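Local atomic coordinates of uncharacterized protein (Clostridium sporogenes, PDB entry 4Q0Y), a protein that is of unknown function but adopts a hot-dog, thioesterase-like fold and may therefore be related to enzymes or binding proteins of that superfamily. Residues S7-K15 with K26-L36; N17-I27 with Y68-L76. All coordinates share one frame; numbering follows the deposited sequence. Where two conformers were deposited one is given.

Interaction 1. Residues S7-K15 with K26-L36; sequences SLSSIDVFK and KIGVIYDEEKL. With CD (cadmium ion), chain L.
I11 and I30 pair as antiparallel neighbours through two backbone bonds, I11 N to I30 O at 3.0 Å and the straighter I30 N to I11 O at 2.9 Å. They belong to a β hairpin at one border of the antiparallel sheet of this hot-dog, thioesterase-like fold, where strands 7-15 and 26-30 run at 157° to each other. Near V13 the ladder slips by one residue in a classic β bulge: I27 and G28 both face V13, and V13 O accepts from I27 N (2.8 Å) and G28 N (3.1 Å), while V13 N donates to G28 O.

On one side of the sheet, I11 and V13 pack against I30, V13 CG2 lying 4.0 Å from I30 CD1. Beyond the strand, the chain turns into helix 33-44, capped at its start by D32, whose OD2 accepts from K35 N. L36 points back from its first turn, sliding CD2 alongside I11 CG1 at 3.6 Å.

The other side carries the D12–K26 salt bridge. K26 leaves its backbone with CG opposite the N (chi1 -167°) and stays extended, running past the F14 ring to D12; D12 OD2 is held by N75. E33 chelates a cadmium ion through both carboxylate oxygens, OE2 also bonds to G1 N of the second subunit, and a cadmium-bound water donates to L8 O. K26 NZ meets D12 OD1 at 2.9 Å from above the carboxylate plane.

Interaction 2. Residues N17-I27 with Y68-L76; sequences NSFSKFSNDKI and YSYHIQPNL
The imidazole of H71 reaches from strand 68-76 into the curve of the loop ahead of strand 26-30 and meets its backbone with both ring nitrogens. The CG of H71 stands anti to the carbonyl carbon (chi1 -74°), which sends the ring out toward the loop. S18 O, K21 O and S23 N all lie at the ring edge, near its plane. There NE2 donates to S18 O at 2.8 Å, and ND1 accepts from S23 N at 3.1 Å; both bonds are weak and markedly bent, the first with an N-H...O angle of 123°. Between the two nitrogens, CE1 lies 3.4 Å from K21 O.

F22 runs past the same histidine in the opposite direction. Its CG is anti to the backbone N (chi1 -168°), bringing the phenyl over the strand, where H71 CB sits over one face in a CH-pi contact, 4.1 Å from the ring centroid. The ring edge meets the backbone of the next residue, CE1 lying 3.4 Å from I72 O. In this hot-dog-like sheet the loop joins the two strands of an edge hairpin and folds over strand 68-80, while Y92 stacks on H71 and F16 meets it edge-to-face.

Two serines shape the loop: S18 OG accepts from S20 N and K21 N, and S23 OG, which also bonds to K15 O, accepts from D25 N in an ST turn. Farther along, I27 CD1 approaches the edge of the Y70 ring, 3.7 Å from CE1.

How the interactions relate
Interactions 1 and 2 lie side by side in one antiparallel sheet, their centres about 11 Å apart. Strand 4-15 is the neighbour of both 26-30, the outermost strand at that border within the chain, and 68-80; it pairs with 26-30 in interaction 1 and lies between that strand and 68-80, used in interaction 2. The strand pairing continues across it from one contact to the other, F14 N lying 2.8 Å from H71 O and S10 O 2.8 Å from N75 N. Along the chain the segments alternate, 7-15, 17-27, 26-36 and 68-76, with K26 and I27 common to both contacts. The loop between the hairpin strands passes the end of strand 4-15 and reaches H71 on strand 68-80.

Interaction 1. Residues S7-K15 with K26-L36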
loop_
_atom_site.group_PDB
_atom_site.type_symbol
_atom_site.label_atom_id
_atom_site.label_comp_id
_atom_site.label_asym_id
_atom_site.label_seq_id
_atom_site.Cartn_x
_atom_site.Cartn_y
_atom_site.Cartn_z
ATOM N N SER B 7 5.637 -6.431 6.076
ATOM C CA SER B 7 6.588 -5.310 6.151
ATOM C C SER B 7 7.869 -5.627 5.407
ATOM O O SER B 7 8.197 -6.811 5.224
ATOM C CB SER B 7 6.912 -4.965 7.609
ATOM O OG SER B 7 7.547 -6.047 8.308
ATOM N N LEU B 8 8.575 -4.575 4.977
ATOM C CA LEU B 8 9.953 -4.673 4.467
ATOM C C LEU B 8 10.863 -3.945 5.421
ATOM O O LEU B 8 10.525 -2.852 5.862
ATOM C CB LEU B 8 10.116 -3.985 3.117
ATOM C CG LEU B 8 9.775 -4.808 1.893
ATOM C CD1 LEU B 8 8.350 -5.287 1.899
ATOM C CD2 LEU B 8 10.052 -3.951 0.674
ATOM N N SER B 9 12.006 -4.538 5.720
ATOM C CA SER B 9 13.016 -3.918 6.594
ATOM C C SER B 9 14.066 -3.170 5.774
ATOM O O SER B 9 14.588 -2.163 6.228
ATOM C CB SER B 9 13.657 -4.953 7.500
ATOM O OG SER B 9 14.174 -6.028 6.730
ATOM N N SER B 10 14.350 -3.664 4.570
ATOM C CA SER B 10 15.304 -3.014 3.663
ATOM C C SER B 10 15.208 -3.614 2.263
ATOM O O SER B 10 14.590 -4.673 2.088
ATOM C CB SER B 10 16.747 -3.189 4.150
ATOM O OG SER B 10 17.091 -4.550 4.208
ATOM N N ILE B 11 15.836 -2.934 1.306
ATOM C CA ILE B 11 16.063 -3.486 -0.025
ATOM C C ILE B 11 17.546 -3.335 -0.364
ATOM O O ILE B 11 18.027 -2.229 -0.502
ATOM C CB ILE B 11 15.223 -2.789 -1.138
ATOM C CG1 ILE B 11 13.719 -2.801 -0.832
ATOM C CG2 ILE B 11 15.512 -3.436 -2.490
ATOM C CD1 ILE B 11 12.899 -1.826 -1.656
ATOM N N ASP B 12 18.255 -4.449 -0.502
ATOM C CA ASP B 12 19.644 -4.426 -0.974
ATOM C C ASP B 12 19.630 -4.226 -2.487
ATOM O O ASP B 12 18.828 -4.859 -3.181
ATOM C CB ASP B 12 20.382 -5.697 -0.614
ATOM C CG ASP B 12 20.545 -5.851 0.870
ATOM O OD1 ASP B 12 21.155 -4.960 1.462
ATOM O OD2 ASP B 12 20.087 -6.855 1.440
ATOM N N VAL B 13 20.511 -3.352 -2.976
ATOM C CA VAL B 13 20.535 -2.956 -4.379
ATOM C C VAL B 13 21.904 -3.306 -4.971
ATOM O O VAL B 13 22.950 -2.950 -4.412
ATOM C CB VAL B 13 20.247 -1.460 -4.560
ATOM C CG1 VAL B 13 20.229 -1.078 -6.049
ATOM C CG2 VAL B 13 18.930 -1.093 -3.874
ATOM N N PHE B 14 21.873 -3.976 -6.113
ATOM C CA PHE B 14 23.055 -4.496 -6.815
ATOM C C PHE B 14 23.041 -4.070 -8.275
ATOM O O PHE B 14 21.962 -3.821 -8.837
ATOM C CB PHE B 14 23.093 -6.021 -6.769
ATOM C CG PHE B 14 23.080 -6.600 -5.375
ATOM C CD1 PHE B 14 21.850 -6.788 -4.682
ATOM C CD2 PHE B 14 24.262 -6.986 -4.753
ATOM C CE1 PHE B 14 21.819 -7.332 -3.406
ATOM C CE2 PHE B 14 24.220 -7.528 -3.461
ATOM C CZ PHE B 14 23.005 -7.697 -2.796
ATOM N N LYS B 15 24.222 -4.026 -8.890
ATOM C CA LYS B 15 24.350 -3.650 -10.285
ATOM C C LYS B 15 23.711 -4.707 -11.173
ATOM O O LYS B 15 23.919 -5.895 -10.969
ATOM C CB LYS B 15 25.811 -3.456 -10.666
ATOM C CG LYS B 15 26.019 -2.909 -12.054
ATOM C CD LYS B 15 27.475 -2.511 -12.213
ATOM C CE LYS B 15 27.746 -1.983 -13.583
ATOM N NZ LYS B 15 26.895 -0.811 -13.917
ATOM N N LYS B 26 27.449 -5.041 -5.213
ATOM C CA LYS B 26 26.514 -4.261 -4.382
ATOM C C LYS B 26 26.698 -2.769 -4.594
ATOM O O LYS B 26 27.839 -2.276 -4.601
ATOM C CB LYS B 26 26.654 -4.608 -2.899
ATOM C CG LYS B 26 25.492 -4.068 -2.048
ATOM C CD LYS B 26 25.388 -4.815 -0.746
ATOM C CE LYS B 26 24.247 -4.285 0.090
ATOM N NZ LYS B 26 24.074 -5.172 1.264
ATOM N N ILE B 27 25.581 -2.064 -4.753
ATOM C CA ILE B 27 25.539 -0.601 -4.933
ATOM C C ILE B 27 25.132 0.103 -3.649
ATOM O O ILE B 27 25.721 1.122 -3.292
ATOM C CB ILE B 27 24.595 -0.218 -6.102
ATOM C CG1 ILE B 27 25.270 -0.601 -7.412
ATOM C CG2 ILE B 27 24.237 1.285 -6.117
ATOM C CD1 ILE B 27 24.361 -0.547 -8.622
ATOM N N GLY B 28 24.101 -0.392 -2.985
ATOM C CA GLY B 28 23.632 0.256 -1.773
ATOM C C GLY B 28 22.447 -0.449 -1.164
ATOM O O GLY B 28 22.127 -1.589 -1.540
ATOM N N VAL B 29 21.791 0.240 -0.239
ATOM C CA VAL B 29 20.646 -0.309 0.468
ATOM C C VAL B 29 19.643 0.802 0.704
ATOM O O VAL B 29 20.038 1.944 0.978
ATOM C CB VAL B 29 21.052 -1.019 1.758
ATOM C CG1 VAL B 29 21.929 -0.114 2.607
ATOM C CG2 VAL B 29 19.827 -1.557 2.498
ATOM N N ILE B 30 18.362 0.463 0.537
ATOM C CA ILE B 30 17.232 1.360 0.785
ATOM C C ILE B 30 16.657 0.992 2.150
ATOM O O ILE B 30 16.241 -0.142 2.363
ATOM C CB ILE B 30 16.151 1.260 -0.322
ATOM C CG1 ILE B 30 16.748 1.652 -1.691
ATOM C CG2 ILE B 30 14.950 2.155 0.008
ATOM C CD1 ILE B 30 15.878 1.318 -2.868
ATOM N N TYR B 31 16.641 1.961 3.060
ATOM C CA TYR B 31 16.091 1.815 4.426
ATOM C C TYR B 31 14.907 2.712 4.725
ATOM O O TYR B 31 14.236 2.533 5.756
ATOM C CB TYR B 31 17.177 2.190 5.450
ATOM C CG TYR B 31 18.334 1.232 5.478
ATOM C CD1 TYR B 31 18.122 -0.128 5.690
ATOM C CD2 TYR B 31 19.642 1.681 5.315
ATOM C CE1 TYR B 31 19.177 -1.031 5.732
ATOM C CE2 TYR B 31 20.703 0.795 5.371
ATOM C CZ TYR B 31 20.463 -0.557 5.570
ATOM O OH TYR B 31 21.496 -1.451 5.572
ATOM N N ASP B 32 14.635 3.689 3.847
ATOM C CA ASP B 32 13.623 4.713 4.107
ATOM C C ASP B 32 12.222 4.108 4.242
ATOM O O ASP B 32 11.754 3.409 3.329
ATOM C CB ASP B 32 13.608 5.709 2.942
ATOM C CG ASP B 32 12.630 6.845 3.163
ATOM O OD1 ASP B 32 12.934 7.731 3.953
ATOM O OD2 ASP B 32 11.537 6.803 2.570
ATOM N N GLU B 33 11.569 4.372 5.380
ATOM C CA GLU B 33 10.239 3.798 5.662
ATOM C C GLU B 33 9.193 4.030 4.556
ATOM O O GLU B 33 8.487 3.083 4.143
ATOM C CB GLU B 33 9.719 4.326 7.001
ATOM C CG GLU B 33 8.466 3.662 7.536
ATOM C CD GLU B 33 8.629 2.183 7.837
ATOM O OE1 GLU B 33 9.783 1.673 7.923
ATOM O OE2 GLU B 33 7.587 1.495 8.028
ATOM N N GLU B 34 9.135 5.254 4.042
ATOM C CA GLU B 34 8.199 5.597 2.974
ATOM C C GLU B 34 8.481 4.860 1.655
ATOM O O GLU B 34 7.539 4.395 1.002
ATOM C CB GLU B 34 8.138 7.108 2.766
ATOM C CG GLU B 34 7.294 7.504 1.573
ATOM C CD GLU B 34 6.665 8.880 1.655
ATOM O OE1 GLU B 34 6.782 9.609 2.663
ATOM O OE2 GLU B 34 6.000 9.221 0.667
ATOM N N LYS B 35 9.752 4.742 1.263
ATOM C CA LYS B 35 10.111 4.006 0.040
ATOM C C LYS B 35 9.779 2.512 0.182
ATOM O O LYS B 35 9.206 1.907 -0.734
ATOM C CB LYS B 35 11.577 4.169 -0.287
ATOM C CG LYS B 35 11.938 5.602 -0.641
ATOM C CD LYS B 35 13.431 5.749 -0.889
ATOM C CE LYS B 35 13.651 7.187 -1.353
ATOM N NZ LYS B 35 15.095 7.518 -1.445
ATOM N N LEU B 36 10.089 1.957 1.351
ATOM C CA LEU B 36 9.802 0.543 1.639
ATOM C C LEU B 36 8.300 0.254 1.627
ATOM O O LEU B 36 7.860 -0.764 1.031
ATOM C CB LEU B 36 10.438 0.106 2.953
ATOM C CG LEU B 36 11.973 0.148 2.981
ATOM C CD1 LEU B 36 12.457 -0.156 4.383
ATOM C CD2 LEU B 36 12.595 -0.796 1.964
HETATM CD CD CD L . 9.111 -0.300 8.720
HETATM O O HOH W 1 8.950 -0.712 6.443
HETATM O O HOH W 2 7.350 -1.698 8.690
HETATM O O HOH W 3 8.896 0.605 10.991
#

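Interaction 2. Residues N17-I27 with Y68-L76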
loop_
_atom_site.group_PDB
_atom_site.type_symbol
_atom_site.label_atom_id
_atom_site.label_comp_id
_atom_site.label_asym_id
_atom_site.label_seq_id
_atom_site.Cartn_x
_atom_site.Cartn_y
_atom_site.Cartn_z
ATOM N N ASN B 17 23.926 -6.807 -13.865
ATOM C CA ASN B 17 25.021 -7.302 -14.738
ATOM C C ASN B 17 24.724 -8.650 -15.412
ATOM O O ASN B 17 25.625 -9.277 -15.966
ATOM C CB ASN B 17 26.343 -7.362 -13.944
ATOM C CG ASN B 17 26.296 -8.342 -12.791
ATOM O OD1 ASN B 17 25.308 -9.046 -12.587
ATOM N ND2 ASN B 17 27.325 -8.316 -11.966
ATOM N N SER B 18 23.475 -9.103 -15.322
ATOM C CA SER B 18 23.070 -10.407 -15.845
ATOM C C SER B 18 21.556 -10.501 -15.877
ATOM O O SER B 18 20.886 -9.893 -15.052
ATOM C CB SER B 18 23.607 -11.529 -14.949
ATOM O OG SER B 18 23.219 -12.809 -15.393
ATOM N N PHE B 19 21.031 -11.256 -16.846
ATOM C CA PHE B 19 19.601 -11.627 -16.882
ATOM C C PHE B 19 19.355 -13.050 -16.348
ATOM O O PHE B 19 18.222 -13.523 -16.404
ATOM C CB PHE B 19 19.040 -11.467 -18.313
ATOM C CG PHE B 19 18.594 -10.069 -18.636
ATOM C CD1 PHE B 19 17.297 -9.665 -18.337
ATOM C CD2 PHE B 19 19.469 -9.160 -19.243
ATOM C CE1 PHE B 19 16.875 -8.370 -18.633
ATOM C CE2 PHE B 19 19.055 -7.856 -19.540
ATOM C CZ PHE B 19 17.755 -7.462 -19.224
ATOM N N SER B 20 20.398 -13.743 -15.872
ATOM C CA SER B 20 20.294 -15.144 -15.450
ATOM C C SER B 20 20.815 -15.462 -14.044
ATOM O O SER B 20 20.434 -16.484 -13.468
ATOM C CB SER B 20 20.986 -16.038 -16.487
ATOM O OG SER B 20 22.379 -15.785 -16.543
ATOM N N LYS B 21 21.719 -14.634 -13.531
ATOM C CA LYS B 21 22.383 -14.852 -12.260
ATOM C C LYS B 21 22.229 -13.593 -11.418
ATOM O O LYS B 21 22.506 -12.511 -11.916
ATOM C CB LYS B 21 23.862 -15.128 -12.555
ATOM C CG LYS B 21 24.155 -16.433 -13.321
ATOM C CD LYS B 21 23.568 -17.732 -12.697
ATOM C CE LYS B 21 23.807 -17.826 -11.200
ATOM N NZ LYS B 21 23.536 -19.193 -10.661
ATOM N N PHE B 22 21.767 -13.726 -10.180
ATOM C CA PHE B 22 21.597 -12.572 -9.300
ATOM C C PHE B 22 22.977 -11.977 -8.925
ATOM O O PHE B 22 23.876 -12.672 -8.545
ATOM C CB PHE B 22 20.829 -12.936 -8.038
ATOM C CG PHE B 22 20.391 -11.751 -7.259
ATOM C CD1 PHE B 22 19.203 -11.101 -7.561
ATOM C CD2 PHE B 22 21.159 -11.275 -6.203
ATOM C CE1 PHE B 22 18.792 -9.986 -6.860
ATOM C CE2 PHE B 22 20.761 -10.148 -5.509
ATOM C CZ PHE B 22 19.555 -9.513 -5.807
ATOM N N SER B 23 23.063 -10.668 -8.967
ATOM C CA SER B 23 24.304 -9.924 -8.958
ATOM C C SER B 23 24.848 -9.889 -7.556
ATOM O O SER B 23 24.065 -9.798 -6.613
ATOM C CB SER B 23 24.037 -8.472 -9.377
ATOM O OG SER B 23 25.220 -7.672 -9.277
ATOM N N ASN B 24 26.184 -9.944 -7.452
ATOM C CA ASN B 24 26.924 -9.760 -6.193
ATOM C C ASN B 24 27.732 -8.467 -6.178
ATOM O O ASN B 24 28.609 -8.305 -5.309
ATOM C CB ASN B 24 27.922 -10.903 -6.018
ATOM C CG ASN B 24 27.274 -12.266 -5.994
ATOM O OD1 ASN B 24 27.766 -13.174 -6.638
ATOM N ND2 ASN B 24 26.181 -12.420 -5.263
ATOM N N ASP B 25 27.438 -7.560 -7.114
ATOM C CA ASP B 25 28.123 -6.247 -7.215
ATOM C C ASP B 25 27.230 -5.215 -6.516
ATOM O O ASP B 25 26.356 -4.611 -7.122
ATOM C CB ASP B 25 28.327 -5.917 -8.696
ATOM C CG ASP B 25 29.122 -4.662 -8.929
ATOM O OD1 ASP B 25 29.472 -3.946 -7.975
ATOM O OD2 ASP B 25 29.404 -4.392 -10.104
ATOM N N LYS B 26 27.449 -5.041 -5.213
ATOM C CA LYS B 26 26.514 -4.261 -4.382
ATOM C C LYS B 26 26.698 -2.769 -4.594
ATOM O O LYS B 26 27.839 -2.276 -4.601
ATOM C CB LYS B 26 26.654 -4.608 -2.899
ATOM C CG LYS B 26 25.492 -4.068 -2.048
ATOM C CD LYS B 26 25.388 -4.815 -0.746
ATOM C CE LYS B 26 24.247 -4.285 0.090
ATOM N NZ LYS B 26 24.074 -5.172 1.264
ATOM N N ILE B 27 25.581 -2.064 -4.753
ATOM C CA ILE B 27 25.539 -0.601 -4.933
ATOM C C ILE B 27 25.132 0.103 -3.649
ATOM O O ILE B 27 25.721 1.122 -3.292
ATOM C CB ILE B 27 24.595 -0.218 -6.102
ATOM C CG1 ILE B 27 25.270 -0.601 -7.412
ATOM C CG2 ILE B 27 24.237 1.285 -6.117
ATOM C CD1 ILE B 27 24.361 -0.547 -8.622
ATOM N N TYR B 68 16.279 3.289 -14.567
ATOM C CA TYR B 68 17.016 2.522 -13.558
ATOM C C TYR B 68 16.933 1.052 -13.869
ATOM O O TYR B 68 15.871 0.562 -14.321
ATOM C CB TYR B 68 16.464 2.713 -12.168
ATOM C CG TYR B 68 16.391 4.132 -11.719
ATOM C CD1 TYR B 68 17.567 4.858 -11.465
ATOM C CD2 TYR B 68 15.169 4.763 -11.539
ATOM C CE1 TYR B 68 17.507 6.181 -11.057
ATOM C CE2 TYR B 68 15.093 6.083 -11.122
ATOM C CZ TYR B 68 16.264 6.787 -10.878
ATOM O OH TYR B 68 16.226 8.078 -10.469
ATOM N N SER B 69 18.053 0.372 -13.674
ATOM C CA SER B 69 18.111 -1.094 -13.783
ATOM C C SER B 69 18.952 -1.595 -12.621
ATOM O O SER B 69 20.104 -1.202 -12.472
ATOM C CB SER B 69 18.659 -1.616 -15.113
ATOM O OG SER B 69 18.090 -0.932 -16.196
ATOM N N TYR B 70 18.351 -2.454 -11.816
ATOM C CA TYR B 70 19.018 -3.029 -10.644
ATOM C C TYR B 70 18.605 -4.465 -10.413
ATOM O O TYR B 70 17.557 -4.923 -10.888
ATOM C CB TYR B 70 18.660 -2.231 -9.406
ATOM C CG TYR B 70 19.156 -0.811 -9.365
ATOM C CD1 TYR B 70 20.527 -0.526 -9.370
ATOM C CD2 TYR B 70 18.255 0.265 -9.233
ATOM C CE1 TYR B 70 20.989 0.771 -9.314
ATOM C CE2 TYR B 70 18.712 1.585 -9.155
ATOM C CZ TYR B 70 20.072 1.835 -9.219
ATOM O OH TYR B 70 20.563 3.118 -9.151
ATOM N N HIS B 71 19.473 -5.201 -9.710
ATOM C CA HIS B 71 19.087 -6.441 -9.061
ATOM C C HIS B 71 18.846 -6.043 -7.631
ATOM O O HIS B 71 19.666 -5.346 -7.054
ATOM C CB HIS B 71 20.187 -7.482 -9.168
ATOM C CG HIS B 71 20.305 -8.077 -10.534
ATOM N ND1 HIS B 71 21.001 -9.240 -10.778
ATOM C CD2 HIS B 71 19.818 -7.678 -11.730
ATOM C CE1 HIS B 71 20.950 -9.529 -12.060
ATOM N NE2 HIS B 71 20.225 -8.611 -12.661
ATOM N N ILE B 72 17.708 -6.471 -7.081
ATOM C CA ILE B 72 17.298 -6.080 -5.753
ATOM C C ILE B 72 16.850 -7.264 -4.915
ATOM O O ILE B 72 16.289 -8.250 -5.415
ATOM C CB ILE B 72 16.185 -4.991 -5.771
ATOM C CG1 ILE B 72 14.891 -5.515 -6.437
ATOM C CG2 ILE B 72 16.685 -3.748 -6.485
ATOM C CD1 ILE B 72 13.715 -4.561 -6.315
ATOM N N GLN B 73 17.116 -7.132 -3.609
ATOM C CA GLN B 73 16.757 -8.122 -2.601
ATOM C C GLN B 73 15.951 -7.402 -1.532
ATOM O O GLN B 73 16.542 -6.851 -0.587
ATOM C CB GLN B 73 17.999 -8.786 -2.018
ATOM C CG GLN B 73 17.688 -9.850 -0.955
ATOM C CD GLN B 73 18.943 -10.390 -0.296
ATOM O OE1 GLN B 73 19.963 -10.645 -0.959
ATOM N NE2 GLN B 73 18.891 -10.540 1.015
ATOM N N PRO B 74 14.612 -7.395 -1.668
ATOM C CA PRO B 74 13.780 -6.904 -0.575
ATOM C C PRO B 74 13.789 -7.913 0.562
ATOM O O PRO B 74 13.573 -9.118 0.325
ATOM C CB PRO B 74 12.376 -6.790 -1.197
ATOM C CG PRO B 74 12.391 -7.711 -2.348
ATOM C CD PRO B 74 13.804 -7.680 -2.878
ATOM N N ASN B 75 14.084 -7.424 1.761
ATOM C CA ASN B 75 14.117 -8.204 2.974
ATOM C C ASN B 75 12.842 -7.898 3.727
ATOM O O ASN B 75 12.519 -6.732 3.964
ATOM C CB ASN B 75 15.353 -7.837 3.787
ATOM C CG ASN B 75 16.614 -8.176 3.046
ATOM O OD1 ASN B 75 16.837 -9.334 2.705
ATOM N ND2 ASN B 75 17.395 -7.169 2.709
ATOM N N LEU B 76 12.088 -8.939 4.045
ATOM C CA LEU B 76 10.715 -8.759 4.450
ATOM C C LEU B 76 10.224 -9.718 5.507
ATOM O O LEU B 76 10.872 -10.725 5.823
ATOM C CB LEU B 76 9.833 -8.827 3.204
ATOM C CG LEU B 76 9.939 -10.114 2.368
ATOM C CD1 LEU B 76 9.107 -11.256 2.921
ATOM C CD2 LEU B 76 9.571 -9.791 0.922
#